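Local coordinates for protein 6-aminohexanoate-cyclic-dimer hydrolase (Arthrobacter sp., PDB 3A2Q) that hydrolyses the cyclic dimer of 6-aminohexanoate, a nylon-6 by-product, opening one of its amide bonds to give the linear dimer, at residues R217-I222 and L474-R479; G371-W376 and V426-S431. The protein carries 1 engineered substitution. One frame throughout, in Å; residues are numbered along the deposited sequence.

Contact 1. Residues R217-I222 and L474-R479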
# COMPACT_ATOMS: atom_id res chain seq x y z
N ARG A 217 5.51 4.29 -10.55
CA ARG A 217 6.00 3.35 -11.55
C ARG A 217 7.52 3.41 -11.69
O ARG A 217 8.11 2.67 -12.48
CB ARG A 217 5.32 3.61 -12.91
CG ARG A 217 3.83 3.27 -12.93
CD ARG A 217 3.30 3.21 -14.35
NE ARG A 217 3.49 4.48 -15.05
CZ ARG A 217 2.70 5.54 -14.92
NH1 ARG A 217 1.63 5.50 -14.14
NH2 ARG A 217 2.98 6.65 -15.57
N SER A 218 8.16 4.28 -10.92
CA SER A 218 9.62 4.39 -10.95
C SER A 218 10.16 4.52 -9.53
O SER A 218 9.47 5.03 -8.65
CB SER A 218 10.07 5.59 -11.78
OG SER A 218 9.74 6.81 -11.14
N VAL A 219 11.39 4.09 -9.33
CA VAL A 219 11.99 4.17 -8.00
C VAL A 219 12.29 5.63 -7.64
O VAL A 219 12.21 6.01 -6.46
CB VAL A 219 13.27 3.32 -7.92
CG1 VAL A 219 13.90 3.44 -6.53
CG2 VAL A 219 12.94 1.86 -8.22
N ARG A 220 12.61 6.45 -8.63
CA ARG A 220 12.92 7.84 -8.33
C ARG A 220 11.67 8.58 -7.85
O ARG A 220 11.76 9.48 -7.01
CB ARG A 220 13.54 8.54 -9.54
CG ARG A 220 12.61 8.76 -10.73
CD ARG A 220 13.37 9.45 -11.86
NE ARG A 220 12.50 9.84 -12.96
CZ ARG A 220 12.91 10.51 -14.04
NH1 ARG A 220 14.19 10.86 -14.15
NH2 ARG A 220 12.05 10.84 -14.99
N ASP A 221 10.51 8.19 -8.36
CA ASP A 221 9.26 8.82 -7.95
C ASP A 221 9.00 8.53 -6.47
O ASP A 221 8.51 9.39 -5.74
CB ASP A 221 8.09 8.29 -8.78
CG ASP A 221 7.79 9.15 -10.00
OD1 ASP A 221 8.60 10.05 -10.32
OD2 ASP A 221 6.75 8.92 -10.64
N ILE A 222 9.31 7.32 -6.03
CA ILE A 222 9.11 6.94 -4.63
C ILE A 222 10.04 7.77 -3.74
O ILE A 222 9.62 8.31 -2.72
CB ILE A 222 9.38 5.43 -4.41
CG1 ILE A 222 8.32 4.60 -5.14
CG2 ILE A 222 9.35 5.10 -2.92
CD1 ILE A 222 6.90 4.81 -4.63
N LEU A 474 16.49 -5.18 -14.55
CA LEU A 474 15.28 -5.84 -15.02
C LEU A 474 14.17 -4.82 -15.25
O LEU A 474 13.09 -4.92 -14.68
CB LEU A 474 14.84 -6.87 -13.98
CG LEU A 474 15.94 -7.89 -13.61
CD1 LEU A 474 15.47 -8.78 -12.46
CD2 LEU A 474 16.29 -8.73 -14.85
N PRO A 475 14.42 -3.83 -16.12
CA PRO A 475 13.43 -2.79 -16.42
C PRO A 475 12.05 -3.36 -16.74
O PRO A 475 11.92 -4.38 -17.42
CB PRO A 475 14.05 -2.04 -17.60
CG PRO A 475 14.93 -3.03 -18.23
CD PRO A 475 15.55 -3.75 -17.06
N TRP A 476 11.02 -2.68 -16.24
CA TRP A 476 9.63 -3.11 -16.43
C TRP A 476 8.77 -2.09 -17.16
O TRP A 476 7.67 -2.41 -17.61
CB TRP A 476 9.01 -3.41 -15.06
CG TRP A 476 9.03 -2.24 -14.13
CD1 TRP A 476 8.20 -1.15 -14.15
CD2 TRP A 476 9.93 -2.03 -13.03
NE1 TRP A 476 8.52 -0.28 -13.14
CE2 TRP A 476 9.58 -0.79 -12.43
CE3 TRP A 476 10.99 -2.76 -12.49
CZ2 TRP A 476 10.26 -0.27 -11.32
CZ3 TRP A 476 11.67 -2.24 -11.38
CH2 TRP A 476 11.30 -1.01 -10.81
N VAL A 477 9.26 -0.87 -17.28
CA VAL A 477 8.52 0.20 -17.93
C VAL A 477 7.95 -0.14 -19.31
O VAL A 477 6.94 0.43 -19.73
CB VAL A 477 9.39 1.47 -18.03
CG1 VAL A 477 10.53 1.25 -19.01
CG2 VAL A 477 8.54 2.66 -18.43
N ALA A 478 8.58 -1.08 -20.01
CA ALA A 478 8.14 -1.48 -21.34
C ALA A 478 6.79 -2.21 -21.33
O ALA A 478 6.06 -2.20 -22.32
CB ALA A 478 9.19 -2.36 -22.00
N ARG A 479 6.47 -2.84 -20.20
CA ARG A 479 5.22 -3.59 -20.09
C ARG A 479 4.03 -2.71 -19.69
O ARG A 479 4.14 -1.84 -18.82
CB ARG A 479 5.38 -4.73 -19.07
CG ARG A 479 6.50 -5.72 -19.42
CD ARG A 479 6.41 -6.99 -18.57
NE ARG A 479 6.69 -6.76 -17.16
CZ ARG A 479 7.91 -6.71 -16.63
NH1 ARG A 479 8.99 -6.88 -17.39
NH2 ARG A 479 8.06 -6.48 -15.33
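Trp476 reaches Arg217 and Val219 because its CG sits between the backbone N and the carbonyl carbon (chi1 59°), which swings the indole across from the loop to the start of helix 219-229. The pyrrole N-H does the polar work: Trp476 NE1 donates to Arg217 O at 3.1 Å, a slightly bent bond with an N-H...O angle of 151°. The oxygen lies near the indole plane, while the donor stands 32° off the carbonyl plane of Arg217. On the six-membered side, Trp476 CH2 meets Val219 CG2 at 4.2 Å, again at the ring edge, and the two side chains cross at about a right angle. With an alanine here, the indole N-H is gone and Arg217 O is likely to lose this donor, and a gap would probably open beside Val219.

The residue between these two partners, Ser218, is the N-cap of the helix, its OG accepting from Asp221 N at 3.2 Å. Beyond the contact, the Arg217 guanidinium turns to Val158 O and to a cation-pi contact with Trp7. This is plain structural packing of the amidase fold: Trp476 also packs on Glu471 of helix 460-473, on Val185 of strand 185-188 and on Pro439 of strand 435-442, so the chain leaving helix 460-473 is pinned between the central sheet and the beginning of helix 219-229.

Contact 2. Residues G371-W376 and V426-S431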
# COMPACT_ATOMS: atom_id res chain seq x y z
N GLY A 371 11.13 -8.03 17.38
CA GLY A 371 12.50 -8.22 17.79
C GLY A 371 13.14 -9.44 17.15
O GLY A 371 14.27 -9.38 16.68
N LYS A 372 12.41 -10.56 17.14
CA LYS A 372 12.95 -11.78 16.55
C LYS A 372 13.29 -11.56 15.08
O LYS A 372 14.33 -12.00 14.60
CB LYS A 372 11.95 -12.94 16.68
CG LYS A 372 11.64 -13.35 18.12
CD LYS A 372 10.95 -14.71 18.18
CE LYS A 372 9.68 -14.76 17.33
NZ LYS A 372 9.12 -16.14 17.24
N VAL A 373 12.41 -10.86 14.38
CA VAL A 373 12.63 -10.58 12.97
C VAL A 373 13.85 -9.68 12.75
O VAL A 373 14.74 -10.02 11.97
CB VAL A 373 11.41 -9.88 12.33
CG1 VAL A 373 11.76 -9.45 10.92
CG2 VAL A 373 10.21 -10.83 12.30
N GLU A 374 13.88 -8.55 13.43
CA GLU A 374 14.98 -7.59 13.28
C GLU A 374 16.37 -8.12 13.63
O GLU A 374 17.37 -7.63 13.11
CB GLU A 374 14.71 -6.33 14.10
CG GLU A 374 13.52 -5.52 13.63
CD GLU A 374 13.54 -4.12 14.20
OE1 GLU A 374 14.28 -3.27 13.65
OE2 GLU A 374 12.83 -3.86 15.19
N ARG A 375 16.43 -9.11 14.51
CA ARG A 375 17.72 -9.68 14.90
C ARG A 375 18.50 -10.27 13.74
O ARG A 375 19.72 -10.43 13.83
CB ARG A 375 17.52 -10.74 15.99
CG ARG A 375 17.53 -10.18 17.40
CD ARG A 375 17.58 -11.29 18.44
NE ARG A 375 16.26 -11.62 18.98
CZ ARG A 375 15.59 -10.83 19.82
NH1 ARG A 375 16.10 -9.68 20.21
NH2 ARG A 375 14.40 -11.21 20.27
N TRP A 376 17.82 -10.60 12.65
CA TRP A 376 18.47 -11.16 11.46
C TRP A 376 19.36 -10.09 10.82
O TRP A 376 20.46 -10.39 10.35
CB TRP A 376 17.42 -11.63 10.44
CG TRP A 376 17.98 -12.40 9.27
CD1 TRP A 376 18.53 -13.65 9.29
CD2 TRP A 376 17.99 -11.98 7.90
NE1 TRP A 376 18.88 -14.04 8.02
CE2 TRP A 376 18.56 -13.03 7.14
CE3 TRP A 376 17.57 -10.82 7.24
CZ2 TRP A 376 18.72 -12.95 5.76
CZ3 TRP A 376 17.73 -10.74 5.86
CH2 TRP A 376 18.30 -11.81 5.13
N VAL A 426 2.83 -9.21 5.82
CA VAL A 426 2.47 -8.87 7.19
C VAL A 426 3.59 -8.92 8.24
O VAL A 426 3.57 -8.13 9.19
CB VAL A 426 1.25 -9.72 7.66
CG1 VAL A 426 1.67 -11.15 7.94
CG2 VAL A 426 0.62 -9.09 8.89
N PRO A 427 4.58 -9.81 8.09
CA PRO A 427 5.63 -9.82 9.12
C PRO A 427 6.33 -8.47 9.26
O PRO A 427 6.78 -8.10 10.34
CB PRO A 427 6.59 -10.90 8.63
CG PRO A 427 5.74 -11.80 7.81
CD PRO A 427 4.86 -10.83 7.06
N PHE A 428 6.42 -7.72 8.16
CA PHE A 428 7.12 -6.44 8.19
C PHE A 428 6.27 -5.27 8.66
O PHE A 428 6.80 -4.19 8.93
CB PHE A 428 7.75 -6.22 6.82
CG PHE A 428 8.57 -7.40 6.39
CD1 PHE A 428 9.72 -7.74 7.11
CD2 PHE A 428 8.10 -8.28 5.43
CE1 PHE A 428 10.38 -8.95 6.88
CE2 PHE A 428 8.76 -9.49 5.19
CZ PHE A 428 9.90 -9.83 5.92
N ASN A 429 4.96 -5.48 8.78
CA ASN A 429 4.10 -4.45 9.34
C ASN A 429 4.36 -4.58 10.83
O ASN A 429 4.37 -3.59 11.56
CB ASN A 429 2.62 -4.74 9.10
CG ASN A 429 2.21 -4.51 7.68
OD1 ASN A 429 2.22 -5.43 6.86
ND2 ASN A 429 1.85 -3.27 7.36
N VAL A 430 4.58 -5.81 11.29
CA VAL A 430 4.85 -6.02 12.71
C VAL A 430 6.24 -5.52 13.11
O VAL A 430 6.38 -4.89 14.15
CB VAL A 430 4.72 -7.51 13.10
CG1 VAL A 430 5.13 -7.70 14.55
CG2 VAL A 430 3.28 -7.95 12.91
N SER A 431 7.25 -5.77 12.28
CA SER A 431 8.60 -5.31 12.61
C SER A 431 8.78 -3.83 12.32
O SER A 431 9.64 -3.18 12.92
CB SER A 431 9.65 -6.11 11.83
OG SER A 431 9.63 -5.76 10.46
O HOH W 1 10.22 -2.69 15.56
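Val373 and Ser431 face each other directly, each sending its CB toward the opposite helix, and their backbones come closest here, with 6.6 Å between Val373 CA and Ser431 CA. The valine presents its CG1 methyl, which lies anti to the backbone N (chi1 172°) and rests against Ser431 CB at 4.1 Å. The serine meets it with its methylene, not its hydroxyl: Ser431 OG is hydrogen-bonded to Gln433, just past the end of helix 427-431. The same methyl also approaches the ring of Phe428 obliquely, with Val373 CG1 4.3 Å from Phe428 CE1. One face of that ring is covered within its own segment by Pro427 CB, over the ring centre.

Glu374 runs alongside this apolar patch. Its CB starts off to one side, but the chain, extended beyond CG, carries the carboxylate to the C-terminal end of helix 427-431, where Glu374 CG passes Ser431 CB at 4.3 Å. Two oxygens then stand near each other, Glu374 OE2 and Ser431 O, 4.0 Å apart with no direct hydrogen bond between them. A water donates to both, at 2.9 Å to Glu374 OE2 and 2.7 Å to Ser431 O, which turns a potentially unfavourable pairing of oxygens into a bridge.

The axes of segments 371-376 and 427-431 cross at -95° and approach to 9.5 Å, consistent with the small patch of packing. Around it, Phe428 leans on Trp377 of helix 356-378 and on Gln452 and Val454 of strand 448-455, and Val430 touches Leu366 and Tyr369. The short helix 427-431 is thus lodged between the long helix 356-378, helix 308-331 and the central sheet of the amidase fold.

In the fold
Both contacts are buried, yet they lie in different parts of the amidase fold, their centres about 27 Å apart and their nearest atoms about 15 Å apart, both away from the active site and the 6-aminohexanoate pocket. Contact 1 joins a loop to a helix start and depends on a direct side-chain-to-backbone hydrogen bond. Contact 2 brings two helices together through a small apolar patch, with polar groups linked across it only by a water. In sequence, contact 2 falls between the two halves of contact 1. Both border the same mixed sheet, contact 1 at strands 185-188 and 435-442, contact 2 at strand 448-455, which pairs with 435-442.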